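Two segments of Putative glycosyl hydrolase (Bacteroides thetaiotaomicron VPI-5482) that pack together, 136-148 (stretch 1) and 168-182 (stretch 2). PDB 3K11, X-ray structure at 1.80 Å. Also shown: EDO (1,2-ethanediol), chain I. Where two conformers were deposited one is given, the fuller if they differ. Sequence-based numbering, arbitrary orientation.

Stretch 1 136-148: LQILTPHALDDAG
Stretch 2 (168-182) GLIQNYFDFIINKEY

A recurring way to seat a chain that leaves a helix is to lay it along one side of a second helix, whose aromatic side chains pack against the loop backbone, as Tyr173 and Phe176 do here. The segment pair of this putative glycosyl hydrolase is a compact example, with 662 Å² buried in all. Stretch 1 ends a helix at Leu139, breaks from helical phi/psi at Thr140 (-133/68), passes through Pro141 (-62/145), His142 (-122/2) and Ala143 (-157/157), of which only the first and last are extended, makes a 3-10 segment at 144-146 and enters a new helix after Ala147. Stretch 2 enters already helical, and Glu181 and Tyr182 lie outside the helix. The register pairs Leu139 with Asn172 (CA to CA 7.4 Å), Pro141 with Phe176 (CA to CA 6.9 Å) and Ala143 with Glu181 (CA to CA 6.5 Å); the chain then turns back, bringing Leu144 CA to 6.3 Å from Ile177 CA and Ala147 CA to 5.3 Å from Tyr173 CA.

Along stretch 2, Leu169 (chi1 m, chi2 t) is the first to touch: its CD2 lies 3.5 Å from CG2 of Ile138, two branched aliphatic chains meeting in the buried interior. Next, Asn172 points its CB toward stretch 1 and adopts chi1 t, placing ND2 2.9 Å from Leu139 O in a direct hydrogen bond across the pair (N-H...O angle 164°). An amide suits a helix terminus, where carbonyls lack their usual NH partners. A water extends the link, donating to Ile138 O (2.8 Å) and Leu169 O (3.1 Å) and accepting from Asn172 ND2 (3.0 Å).

Tyr173 (chi1 -83°, chi2 -41°) loses the most surface of any residue here, 93 Å². Its CB points sideways, but the ring reaches back to stretch 1: CD1 is 3.5 Å from Ala147 CB, Ala147 O lies over one face, and Pro141 CG and Gln137 O sit at the edge. The small methyl of Ala147 accompanies the close backbone approach. At the far end, Tyr173 OH is 3.6 Å from Ile138 CG1 and 2.7 Å from a water that lies 2.8 Å from Asp146 O.

One turn on, Phe176 (chi1 t, chi2 82°) points toward the loop. Pro141 C lies over one ring face, while Pro141 CG packs 3.8 Å from Phe176 CB; CZ comes within 3.3 Å of both His142 C and Ala143 N. A flat apolar ring can lie this close to the loop backbone. That backbone is itself braced by Asp146, whose OD2 accepts from His142 N at 2.9 Å and whose OD1 accepts from Gln137 NE2 at 2.8 Å.

Ile177 (m, t) brings CG1 to 3.8 Å from Leu144 CD2 and 4.0 Å from Ala147 CB, and its CD1 to 3.8 Å from Gly148 CA. A wider pi-type turn spans 176-180, with Glu181 N donating to Phe176 O at 2.9 Å. Glu181 (chi1 t, chi2 p) then points toward stretch 1, its CG 3.8 Å from Leu144 CG. One water accepts from Leu144 N (3.1 Å) and donates to Glu181 OE1 (3.2 Å), finishing the contact with solvent-mediated polarity.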

# COMPACT_ATOMS: atom_id res chain seq x y z
N LEU A 136 -38.86 -18.95 14.17
CA LEU A 136 -39.09 -17.62 14.69
C LEU A 136 -38.42 -16.54 13.82
O LEU A 136 -38.88 -15.40 13.75
CB LEU A 136 -38.66 -17.52 16.17
CG LEU A 136 -39.56 -18.34 17.11
CD1 LEU A 136 -39.01 -18.21 18.50
CD2 LEU A 136 -41.04 -17.94 17.08
N GLN A 137 -37.34 -16.91 13.13
CA GLN A 137 -36.65 -15.99 12.26
C GLN A 137 -37.56 -15.68 11.06
O GLN A 137 -37.67 -14.54 10.64
CB GLN A 137 -35.32 -16.59 11.77
CG GLN A 137 -34.53 -15.61 10.99
CD GLN A 137 -33.19 -16.09 10.49
OE1 GLN A 137 -33.03 -17.25 10.09
NE2 GLN A 137 -32.22 -15.17 10.44
N ILE A 138 -38.21 -16.72 10.55
CA ILE A 138 -39.09 -16.62 9.39
C ILE A 138 -40.36 -15.92 9.77
O ILE A 138 -40.84 -15.06 9.05
CB ILE A 138 -39.42 -18.03 8.82
CG1 ILE A 138 -38.13 -18.66 8.25
CG2 ILE A 138 -40.55 -17.97 7.77
CD1 ILE A 138 -38.12 -20.18 8.12
N LEU A 139 -40.94 -16.29 10.91
CA LEU A 139 -42.26 -15.78 11.29
C LEU A 139 -42.23 -14.40 11.92
O LEU A 139 -43.13 -13.59 11.69
CB LEU A 139 -42.96 -16.74 12.26
CG LEU A 139 -43.32 -18.14 11.71
CD1 LEU A 139 -43.68 -19.04 12.89
CD2 LEU A 139 -44.42 -18.06 10.66
N THR A 140 -41.20 -14.14 12.70
CA THR A 140 -41.08 -12.91 13.44
C THR A 140 -39.67 -12.35 13.24
O THR A 140 -38.88 -12.31 14.17
CB THR A 140 -41.39 -13.12 14.94
OG1 THR A 140 -40.56 -14.19 15.44
CG2 THR A 140 -42.85 -13.48 15.15
N PRO A 141 -39.35 -11.91 12.01
CA PRO A 141 -38.04 -11.32 11.79
C PRO A 141 -37.87 -10.06 12.64
O PRO A 141 -38.85 -9.38 12.92
CB PRO A 141 -38.06 -10.96 10.30
CG PRO A 141 -39.49 -10.83 9.95
CD PRO A 141 -40.18 -11.88 10.80
N HIS A 142 -36.65 -9.82 13.11
CA HIS A 142 -36.34 -8.64 13.88
C HIS A 142 -35.24 -7.75 13.29
O HIS A 142 -34.95 -6.73 13.88
CB HIS A 142 -35.94 -9.03 15.29
CG HIS A 142 -37.06 -9.65 16.04
ND1 HIS A 142 -37.03 -10.94 16.51
CD2 HIS A 142 -38.29 -9.17 16.36
CE1 HIS A 142 -38.17 -11.22 17.10
NE2 HIS A 142 -38.95 -10.17 17.02
N ALA A 143 -34.70 -8.10 12.13
CA ALA A 143 -33.60 -7.35 11.52
C ALA A 143 -33.65 -7.67 10.04
O ALA A 143 -34.20 -8.68 9.66
CB ALA A 143 -32.26 -7.79 12.11
N LEU A 144 -33.10 -6.81 9.20
CA LEU A 144 -33.10 -7.06 7.77
C LEU A 144 -32.41 -8.40 7.40
O LEU A 144 -32.78 -9.05 6.40
CB LEU A 144 -32.43 -5.91 7.02
CG LEU A 144 -33.08 -4.55 7.03
CD1 LEU A 144 -32.16 -3.66 6.23
CD2 LEU A 144 -34.46 -4.65 6.38
N ASP A 145 -31.44 -8.80 8.23
CA ASP A 145 -30.75 -10.12 8.13
C ASP A 145 -31.66 -11.28 8.20
O ASP A 145 -31.31 -12.36 7.74
CB ASP A 145 -29.86 -10.38 9.34
CG ASP A 145 -28.60 -9.61 9.31
OD1 ASP A 145 -28.32 -8.96 8.29
OD2 ASP A 145 -27.89 -9.70 10.32
N ASP A 146 -32.81 -11.07 8.82
CA ASP A 146 -33.81 -12.14 9.01
C ASP A 146 -34.79 -12.20 7.86
O ASP A 146 -35.62 -13.07 7.85
CB ASP A 146 -34.64 -11.86 10.27
CG ASP A 146 -33.85 -11.99 11.55
OD1 ASP A 146 -32.81 -12.70 11.56
OD2 ASP A 146 -34.32 -11.44 12.58
N ALA A 147 -34.71 -11.28 6.88
CA ALA A 147 -35.78 -11.12 5.91
C ALA A 147 -35.40 -10.83 4.48
O ALA A 147 -35.94 -11.42 3.55
CB ALA A 147 -36.76 -10.00 6.39
N GLY A 148 -34.50 -9.89 4.27
CA GLY A 148 -34.34 -9.33 2.94
C GLY A 148 -33.90 -10.21 1.78
O GLY A 148 -34.59 -10.33 0.75
N GLY A 168 -47.63 -15.34 1.33
CA GLY A 168 -47.75 -15.06 2.76
C GLY A 168 -46.40 -14.75 3.38
O GLY A 168 -46.24 -13.79 4.16
N LEU A 169 -45.38 -15.51 2.99
CA LEU A 169 -44.03 -15.28 3.53
C LEU A 169 -43.47 -13.94 3.05
O LEU A 169 -42.87 -13.22 3.82
CB LEU A 169 -43.08 -16.42 3.14
CG LEU A 169 -43.40 -17.78 3.79
CD1 LEU A 169 -42.72 -18.90 3.05
CD2 LEU A 169 -42.93 -17.73 5.22
N ILE A 170 -43.65 -13.65 1.76
CA ILE A 170 -43.21 -12.38 1.17
C ILE A 170 -43.88 -11.22 1.88
O ILE A 170 -43.22 -10.26 2.29
CB ILE A 170 -43.50 -12.30 -0.35
CG1 ILE A 170 -42.62 -13.25 -1.15
CG2 ILE A 170 -43.37 -10.86 -0.87
CD1 ILE A 170 -43.09 -13.43 -2.60
N GLN A 171 -45.19 -11.28 2.07
CA GLN A 171 -45.86 -10.14 2.73
C GLN A 171 -45.37 -9.94 4.15
O GLN A 171 -45.18 -8.79 4.60
CB GLN A 171 -47.39 -10.30 2.72
CG GLN A 171 -48.03 -10.37 1.30
CD GLN A 171 -47.83 -9.14 0.48
OE1 GLN A 171 -47.64 -8.05 1.01
NE2 GLN A 171 -47.82 -9.30 -0.85
N ASN A 172 -45.15 -11.03 4.87
CA ASN A 172 -44.67 -10.94 6.25
C ASN A 172 -43.27 -10.34 6.32
O ASN A 172 -42.97 -9.48 7.12
CB ASN A 172 -44.66 -12.34 6.88
CG ASN A 172 -44.35 -12.32 8.36
OD1 ASN A 172 -45.01 -11.62 9.11
ND2 ASN A 172 -43.38 -13.12 8.79
N TYR A 173 -42.38 -10.86 5.49
CA TYR A 173 -41.03 -10.35 5.44
C TYR A 173 -41.01 -8.88 5.06
O TYR A 173 -40.34 -8.05 5.69
CB TYR A 173 -40.25 -11.13 4.40
CG TYR A 173 -39.66 -12.47 4.83
CD1 TYR A 173 -39.07 -12.66 6.07
CD2 TYR A 173 -39.59 -13.52 3.92
CE1 TYR A 173 -38.47 -13.88 6.41
CE2 TYR A 173 -39.03 -14.72 4.24
CZ TYR A 173 -38.47 -14.91 5.48
OH TYR A 173 -37.84 -16.12 5.76
N PHE A 174 -41.75 -8.55 4.02
CA PHE A 174 -41.70 -7.17 3.51
C PHE A 174 -42.39 -6.18 4.44
O PHE A 174 -41.96 -5.06 4.58
CB PHE A 174 -42.30 -7.03 2.12
CG PHE A 174 -41.82 -5.80 1.42
CD1 PHE A 174 -40.53 -5.73 0.96
CD2 PHE A 174 -42.61 -4.67 1.35
CE1 PHE A 174 -40.06 -4.59 0.38
CE2 PHE A 174 -42.16 -3.53 0.74
CZ PHE A 174 -40.88 -3.49 0.25
N ASP A 175 -43.45 -6.61 5.10
CA ASP A 175 -44.06 -5.74 6.10
C ASP A 175 -43.00 -5.37 7.14
O ASP A 175 -42.89 -4.20 7.56
CB ASP A 175 -45.20 -6.44 6.79
CG ASP A 175 -45.86 -5.57 7.89
OD1 ASP A 175 -46.13 -4.39 7.68
OD2 ASP A 175 -46.13 -6.10 8.97
N PHE A 176 -42.23 -6.36 7.60
CA PHE A 176 -41.12 -6.04 8.52
C PHE A 176 -40.13 -5.02 7.93
O PHE A 176 -39.77 -4.03 8.56
CB PHE A 176 -40.34 -7.26 9.02
CG PHE A 176 -39.14 -6.85 9.80
CD1 PHE A 176 -39.26 -6.51 11.14
CD2 PHE A 176 -37.93 -6.70 9.19
CE1 PHE A 176 -38.16 -6.05 11.82
CE2 PHE A 176 -36.84 -6.20 9.89
CZ PHE A 176 -36.99 -5.86 11.18
N ILE A 177 -39.64 -5.31 6.74
CA ILE A 177 -38.63 -4.47 6.11
C ILE A 177 -39.11 -3.04 5.99
O ILE A 177 -38.41 -2.09 6.41
CB ILE A 177 -38.25 -5.03 4.70
CG1 ILE A 177 -37.53 -6.38 4.86
CG2 ILE A 177 -37.37 -4.05 3.87
CD1 ILE A 177 -37.45 -7.17 3.58
N ILE A 178 -40.30 -2.87 5.42
CA ILE A 178 -40.72 -1.54 5.00
C ILE A 178 -41.39 -0.74 6.09
O ILE A 178 -41.30 0.50 6.08
CB ILE A 178 -41.60 -1.59 3.70
CG1 ILE A 178 -41.36 -0.34 2.86
CG2 ILE A 178 -43.09 -1.87 4.06
CD1 ILE A 178 -39.99 -0.28 2.20
N ASN A 179 -42.00 -1.42 7.05
CA ASN A 179 -42.71 -0.76 8.12
C ASN A 179 -42.15 -0.87 9.54
O ASN A 179 -42.45 -0.02 10.37
CB ASN A 179 -44.14 -1.32 8.18
CG ASN A 179 -44.93 -1.03 6.93
OD1 ASN A 179 -44.91 0.07 6.45
ND2 ASN A 179 -45.69 -2.00 6.45
N LYS A 180 -41.38 -1.90 9.84
CA LYS A 180 -40.90 -2.13 11.18
C LYS A 180 -39.41 -1.90 11.42
O LYS A 180 -39.01 -1.49 12.50
CB LYS A 180 -41.26 -3.54 11.57
CG LYS A 180 -42.77 -3.75 11.58
CD LYS A 180 -43.09 -5.12 12.14
CE LYS A 180 -44.62 -5.38 12.16
NZ LYS A 180 -44.94 -6.78 12.64
N GLU A 181 -38.60 -2.20 10.43
CA GLU A 181 -37.15 -2.02 10.55
C GLU A 181 -36.79 -0.59 10.99
O GLU A 181 -37.34 0.37 10.45
CB GLU A 181 -36.48 -2.33 9.21
CG GLU A 181 -34.97 -2.03 9.12
CD GLU A 181 -34.16 -2.62 10.27
OE1 GLU A 181 -34.31 -3.83 10.57
OE2 GLU A 181 -33.38 -1.87 10.89
N TYR A 182 -35.87 -0.48 11.95
CA TYR A 182 -35.38 0.81 12.41
C TYR A 182 -34.67 1.56 11.28
O TYR A 182 -33.98 0.97 10.43
CB TYR A 182 -34.38 0.62 13.54
CG TYR A 182 -33.94 1.93 14.15
CD1 TYR A 182 -34.78 2.62 15.00
CD2 TYR A 182 -32.70 2.48 13.90
CE1 TYR A 182 -34.42 3.84 15.54
CE2 TYR A 182 -32.33 3.69 14.45
CZ TYR A 182 -33.20 4.38 15.25
OH TYR A 182 -32.87 5.58 15.81
C1 EDO I . -25.16 -9.19 8.41
O1 EDO I . -25.72 -8.00 7.87
C2 EDO I . -24.48 -8.84 9.72
O2 EDO I . -25.49 -8.83 10.71
O HOH W 1 -42.05 -14.53 6.53
O HOH W 2 -33.62 -4.53 13.86
O HOH W 3 -31.21 -4.69 10.42
O HOH W 4 -35.87 -15.81 7.56